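Local coordinates for fiber protein (Human adenovirus 14, PDB 3F0Y) that forms the trimeric knob at the end of the adenovirus fiber and probably engages the cellular receptor CD46, at residues A[39-44]-A[76-81]; A[125-130]-A[170-175]. All coordinates share one frame; numbering follows the deposited sequence.

Interaction 1 of 2, residues A[39-44]-A[76-81]; sequences CKLILT and FTAELF
Ala78 and Leu80 of 76-81 face Leu41 and Leu43 of 39-44 near the middle of the subunit, where two beta strands from different sheets pass at 10.5 Å between their axes and 58° between their directions. At Ala78 the methyl CB lies 4.3 Å from CD2 of Leu41. A side chain this short suits the site, because Leu41 already reaches about halfway across and Trp177 of strand 171-180 packs against both residues. Glu79 turns its side chain to the other surface of its strand, where it forms a salt bridge with Arg174; the alternation places a charge outside and aliphatic groups inside. Leu80 then divides its two methyls between the leucines opposite. Its CD2 meets CD2 of Leu41 at 3.9 Å, the two side chains slanting past each other, whereas CD1 reaches tip to tip to CD2 of Leu43 at 3.4 Å, tighter than ordinary van der Waals contact. Both leucines of 39-44 hold CG anti to the backbone N (chi1 -179° at Leu41), and each offers CD2 to the facing sheet, while Val56 of strand 51-60 packs against both of them. All four touching residues are buried. With methyl groups alone meeting, the contact has little directional preference: close fit and the burial of apolar surface probably account for most of the attraction between these two strands.

Interaction 2 of 2, residues A[125-130]-A[170-175]; sequences YPFNNN and SYCIRI
The ring of Phe127 approaches the beginning of strand 171-180 with its outer carbons, meeting Ser170, Tyr171 and Cys172 in turn. The sulfur contact involves Cys172, whose SG lies at the ring edge, in the ring plane, 4.8 Å from the centroid and 87° off the ring normal. Its nearest ring atom is CE2 of Phe127, at 3.6 Å. A chi1 of -47° sets SG anti to the carbonyl carbon of Cys172 and turns it toward the loop; a small, polarisable thiol suits this approach to the C-H rim of an aromatic ring. Polar backbone meets ring carbon at Ser170, whose O is 3.1 Å from CE1 of Phe127 and approaches obliquely. Plain packing adds CA of Tyr171, at 4.0 Å from CZ of Phe127 and near the ring plane. Tyr171 directs its CB away from the loop, and its OH hydrogen-bonds to Glu206. Asn161 also packs on Phe127, and its OD1 accepts a hydrogen bond from N of Cys172. Ser170 and Tyr171 both face Phe82, forming a classic beta bulge. Beside this bulge, the Cys sulfur-aromatic contact packs a loop side chain against the start of an inner strand of the knob's beta-sandwich.

The two contacts share one antiparallel sheet of the knob, since strands 73-82 and 171-180 are neighbours in it. Their centres are about 16 Å apart, but their segments touch directly: N of Leu80 lies 2.7 Å from O of Ile173, and N of Ala78 lies 2.7 Å from O of Ile175, both probable hydrogen bonds. The side chain of Phe81 also packs on Arg174, CE2 to NH2 at 3.3 Å. Interaction 1 joins this sheet to its partner near the centre of the chain, whereas interaction 2 fastens a loop farther out, its centre about 15 Å from that of the chain. In sequence they follow one another, 39-44 with 76-81 closing before 125-130 opens.

Interaction 1 of 2, residues A[39-44]-A[76-81]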
# COMPACT_ATOMS: atom_id res chain seq x y z
N CYS A 39 23.51 0.89 -10.97
CA CYS A 39 22.68 1.34 -9.85
C CYS A 39 22.52 0.28 -8.78
O CYS A 39 22.88 -0.89 -8.97
CB CYS A 39 21.30 1.76 -10.36
SG CYS A 39 20.29 0.40 -10.97
N LYS A 40 21.97 0.69 -7.64
CA LYS A 40 21.59 -0.22 -6.58
C LYS A 40 20.08 -0.43 -6.63
O LYS A 40 19.32 0.52 -6.44
CB LYS A 40 21.97 0.34 -5.21
CG LYS A 40 23.43 0.73 -5.06
CD LYS A 40 23.67 1.43 -3.74
CE LYS A 40 25.07 2.02 -3.65
NZ LYS A 40 25.36 2.54 -2.29
N LEU A 41 19.65 -1.65 -6.92
CA LEU A 41 18.24 -2.02 -6.83
C LEU A 41 17.99 -2.48 -5.40
O LEU A 41 18.59 -3.46 -4.95
CB LEU A 41 17.89 -3.13 -7.82
CG LEU A 41 16.43 -3.59 -7.85
CD1 LEU A 41 15.51 -2.49 -8.36
CD2 LEU A 41 16.28 -4.84 -8.71
N ILE A 42 17.13 -1.76 -4.69
CA ILE A 42 16.71 -2.16 -3.35
C ILE A 42 15.36 -2.85 -3.49
O ILE A 42 14.36 -2.21 -3.83
CB ILE A 42 16.60 -0.94 -2.40
CG1 ILE A 42 17.86 -0.07 -2.48
CG2 ILE A 42 16.38 -1.42 -0.97
CD1 ILE A 42 19.15 -0.79 -2.15
N LEU A 43 15.34 -4.16 -3.26
CA LEU A 43 14.13 -4.95 -3.39
C LEU A 43 13.93 -5.78 -2.13
O LEU A 43 14.84 -6.48 -1.70
CB LEU A 43 14.21 -5.88 -4.60
CG LEU A 43 12.99 -6.76 -4.85
CD1 LEU A 43 11.75 -5.91 -5.12
CD2 LEU A 43 13.25 -7.72 -6.00
N THR A 44 12.74 -5.68 -1.54
CA THR A 44 12.38 -6.44 -0.36
C THR A 44 11.05 -7.14 -0.61
O THR A 44 10.03 -6.49 -0.85
CB THR A 44 12.26 -5.54 0.88
OG1 THR A 44 13.46 -4.77 1.03
CG2 THR A 44 12.03 -6.36 2.14
N PHE A 76 12.96 3.04 -17.76
CA PHE A 76 13.93 1.98 -17.51
C PHE A 76 13.27 0.86 -16.72
O PHE A 76 12.42 1.11 -15.86
CB PHE A 76 15.18 2.52 -16.79
CG PHE A 76 14.89 3.28 -15.53
CD1 PHE A 76 14.74 4.66 -15.54
CD2 PHE A 76 14.81 2.62 -14.31
CE1 PHE A 76 14.48 5.36 -14.37
CE2 PHE A 76 14.56 3.31 -13.13
CZ PHE A 76 14.40 4.69 -13.17
N THR A 77 13.67 -0.37 -17.02
CA THR A 77 13.01 -1.55 -16.49
C THR A 77 14.00 -2.45 -15.76
O THR A 77 15.08 -2.74 -16.27
CB THR A 77 12.34 -2.35 -17.62
OG1 THR A 77 11.37 -1.53 -18.27
CG2 THR A 77 11.65 -3.60 -17.06
N ALA A 78 13.61 -2.87 -14.56
CA ALA A 78 14.33 -3.91 -13.83
C ALA A 78 13.62 -5.22 -14.13
O ALA A 78 12.49 -5.44 -13.69
CB ALA A 78 14.31 -3.62 -12.34
N GLU A 79 14.28 -6.07 -14.92
CA GLU A 79 13.75 -7.38 -15.27
C GLU A 79 14.36 -8.43 -14.35
O GLU A 79 15.58 -8.60 -14.33
CB GLU A 79 14.08 -7.73 -16.72
CG GLU A 79 13.39 -6.86 -17.75
CD GLU A 79 13.62 -7.36 -19.16
OE1 GLU A 79 14.79 -7.61 -19.52
OE2 GLU A 79 12.63 -7.51 -19.91
N LEU A 80 13.51 -9.11 -13.58
CA LEU A 80 13.97 -10.13 -12.64
C LEU A 80 13.43 -11.48 -13.06
O LEU A 80 12.22 -11.70 -13.06
CB LEU A 80 13.50 -9.79 -11.22
CG LEU A 80 13.78 -8.36 -10.74
CD1 LEU A 80 13.25 -8.18 -9.33
CD2 LEU A 80 15.26 -8.02 -10.81
N PHE A 81 14.33 -12.38 -13.44
CA PHE A 81 13.98 -13.72 -13.87
C PHE A 81 14.43 -14.74 -12.83
O PHE A 81 15.53 -14.64 -12.30
CB PHE A 81 14.62 -14.03 -15.22
CG PHE A 81 14.21 -13.07 -16.31
CD1 PHE A 81 15.08 -12.08 -16.75
CD2 PHE A 81 12.95 -13.15 -16.88
CE1 PHE A 81 14.69 -11.19 -17.74
CE2 PHE A 81 12.56 -12.27 -17.87
CZ PHE A 81 13.43 -11.29 -18.31

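Interaction 2 of 2, residues A[125-130]-A[170-175]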
# COMPACT_ATOMS: atom_id res chain seq x y z
N TYR A 125 -0.93 -15.17 -12.19
CA TYR A 125 -0.22 -14.43 -13.24
C TYR A 125 0.36 -15.43 -14.24
O TYR A 125 1.52 -15.85 -14.12
CB TYR A 125 0.86 -13.55 -12.61
CG TYR A 125 0.36 -12.86 -11.36
CD1 TYR A 125 0.78 -13.26 -10.10
CD2 TYR A 125 -0.57 -11.83 -11.45
CE1 TYR A 125 0.31 -12.64 -8.96
CE2 TYR A 125 -1.05 -11.20 -10.32
CZ TYR A 125 -0.61 -11.61 -9.07
OH TYR A 125 -1.08 -11.00 -7.93
N PRO A 126 -0.45 -15.83 -15.23
CA PRO A 126 -0.05 -16.89 -16.15
C PRO A 126 1.01 -16.47 -17.16
O PRO A 126 1.28 -15.28 -17.32
CB PRO A 126 -1.35 -17.25 -16.86
CG PRO A 126 -2.16 -16.02 -16.81
CD PRO A 126 -1.80 -15.32 -15.54
N PHE A 127 1.60 -17.46 -17.82
CA PHE A 127 2.48 -17.23 -18.96
C PHE A 127 1.71 -17.55 -20.24
O PHE A 127 0.93 -18.51 -20.28
CB PHE A 127 3.71 -18.13 -18.89
CG PHE A 127 4.76 -17.64 -17.94
CD1 PHE A 127 4.79 -18.09 -16.63
CD2 PHE A 127 5.74 -16.75 -18.37
CE1 PHE A 127 5.76 -17.65 -15.76
CE2 PHE A 127 6.71 -16.30 -17.49
CZ PHE A 127 6.73 -16.75 -16.18
N ASN A 128 1.94 -16.74 -21.27
CA ASN A 128 1.43 -17.01 -22.62
C ASN A 128 -0.07 -17.26 -22.68
O ASN A 128 -0.53 -18.16 -23.38
CB ASN A 128 2.19 -18.21 -23.22
CG ASN A 128 3.69 -18.03 -23.16
OD1 ASN A 128 4.20 -16.92 -23.22
ND2 ASN A 128 4.41 -19.14 -23.05
N ASN A 129 -0.82 -16.46 -21.93
CA ASN A 129 -2.27 -16.54 -21.91
C ASN A 129 -2.85 -15.19 -22.32
O ASN A 129 -2.98 -14.28 -21.49
CB ASN A 129 -2.78 -16.96 -20.52
CG ASN A 129 -4.23 -17.39 -20.53
OD1 ASN A 129 -5.04 -16.89 -21.31
ND2 ASN A 129 -4.57 -18.32 -19.64
N ASN A 130 -3.17 -15.06 -23.60
CA ASN A 130 -3.70 -13.80 -24.15
C ASN A 130 -5.01 -13.37 -23.50
O ASN A 130 -5.23 -12.17 -23.28
CB ASN A 130 -3.89 -13.92 -25.67
CG ASN A 130 -2.58 -14.04 -26.43
OD1 ASN A 130 -1.50 -13.76 -25.89
ND2 ASN A 130 -2.66 -14.43 -27.69
N SER A 170 11.15 -19.59 -14.95
CA SER A 170 9.85 -20.04 -14.45
C SER A 170 9.00 -18.90 -13.87
O SER A 170 7.78 -19.01 -13.82
CB SER A 170 10.03 -21.13 -13.40
OG SER A 170 10.73 -22.24 -13.93
N TYR A 171 9.66 -17.84 -13.40
CA TYR A 171 8.96 -16.68 -12.84
C TYR A 171 9.63 -15.38 -13.28
O TYR A 171 10.85 -15.33 -13.44
CB TYR A 171 8.93 -16.75 -11.31
CG TYR A 171 8.42 -18.07 -10.80
CD1 TYR A 171 9.30 -19.09 -10.42
CD2 TYR A 171 7.06 -18.32 -10.70
CE1 TYR A 171 8.84 -20.31 -9.96
CE2 TYR A 171 6.58 -19.54 -10.24
CZ TYR A 171 7.47 -20.53 -9.87
OH TYR A 171 7.00 -21.73 -9.41
N CYS A 172 8.82 -14.34 -13.46
CA CYS A 172 9.31 -13.03 -13.89
C CYS A 172 8.67 -11.89 -13.11
O CYS A 172 7.47 -11.92 -12.83
CB CYS A 172 9.04 -12.81 -15.38
SG CYS A 172 9.47 -14.19 -16.44
N ILE A 173 9.49 -10.90 -12.77
CA ILE A 173 9.01 -9.62 -12.27
C ILE A 173 9.72 -8.54 -13.08
O ILE A 173 10.94 -8.42 -13.01
CB ILE A 173 9.32 -9.43 -10.77
CG1 ILE A 173 8.72 -10.57 -9.93
CG2 ILE A 173 8.79 -8.09 -10.28
CD1 ILE A 173 9.08 -10.49 -8.46
N ARG A 174 8.95 -7.79 -13.86
CA ARG A 174 9.49 -6.70 -14.65
C ARG A 174 8.91 -5.39 -14.13
O ARG A 174 7.71 -5.16 -14.20
CB ARG A 174 9.11 -6.87 -16.12
CG ARG A 174 9.73 -8.09 -16.79
CD ARG A 174 9.46 -8.06 -18.28
NE ARG A 174 10.12 -9.14 -19.02
CZ ARG A 174 9.58 -10.32 -19.31
NH1 ARG A 174 8.35 -10.63 -18.92
NH2 ARG A 174 10.29 -11.20 -20.00
N ILE A 175 9.78 -4.54 -13.59
CA ILE A 175 9.38 -3.27 -12.99
C ILE A 175 9.88 -2.13 -13.86
O ILE A 175 11.09 -1.96 -14.00
CB ILE A 175 9.94 -3.11 -11.56
CG1 ILE A 175 9.69 -4.37 -10.73
CG2 ILE A 175 9.33 -1.90 -10.88
CD1 ILE A 175 10.40 -4.37 -9.39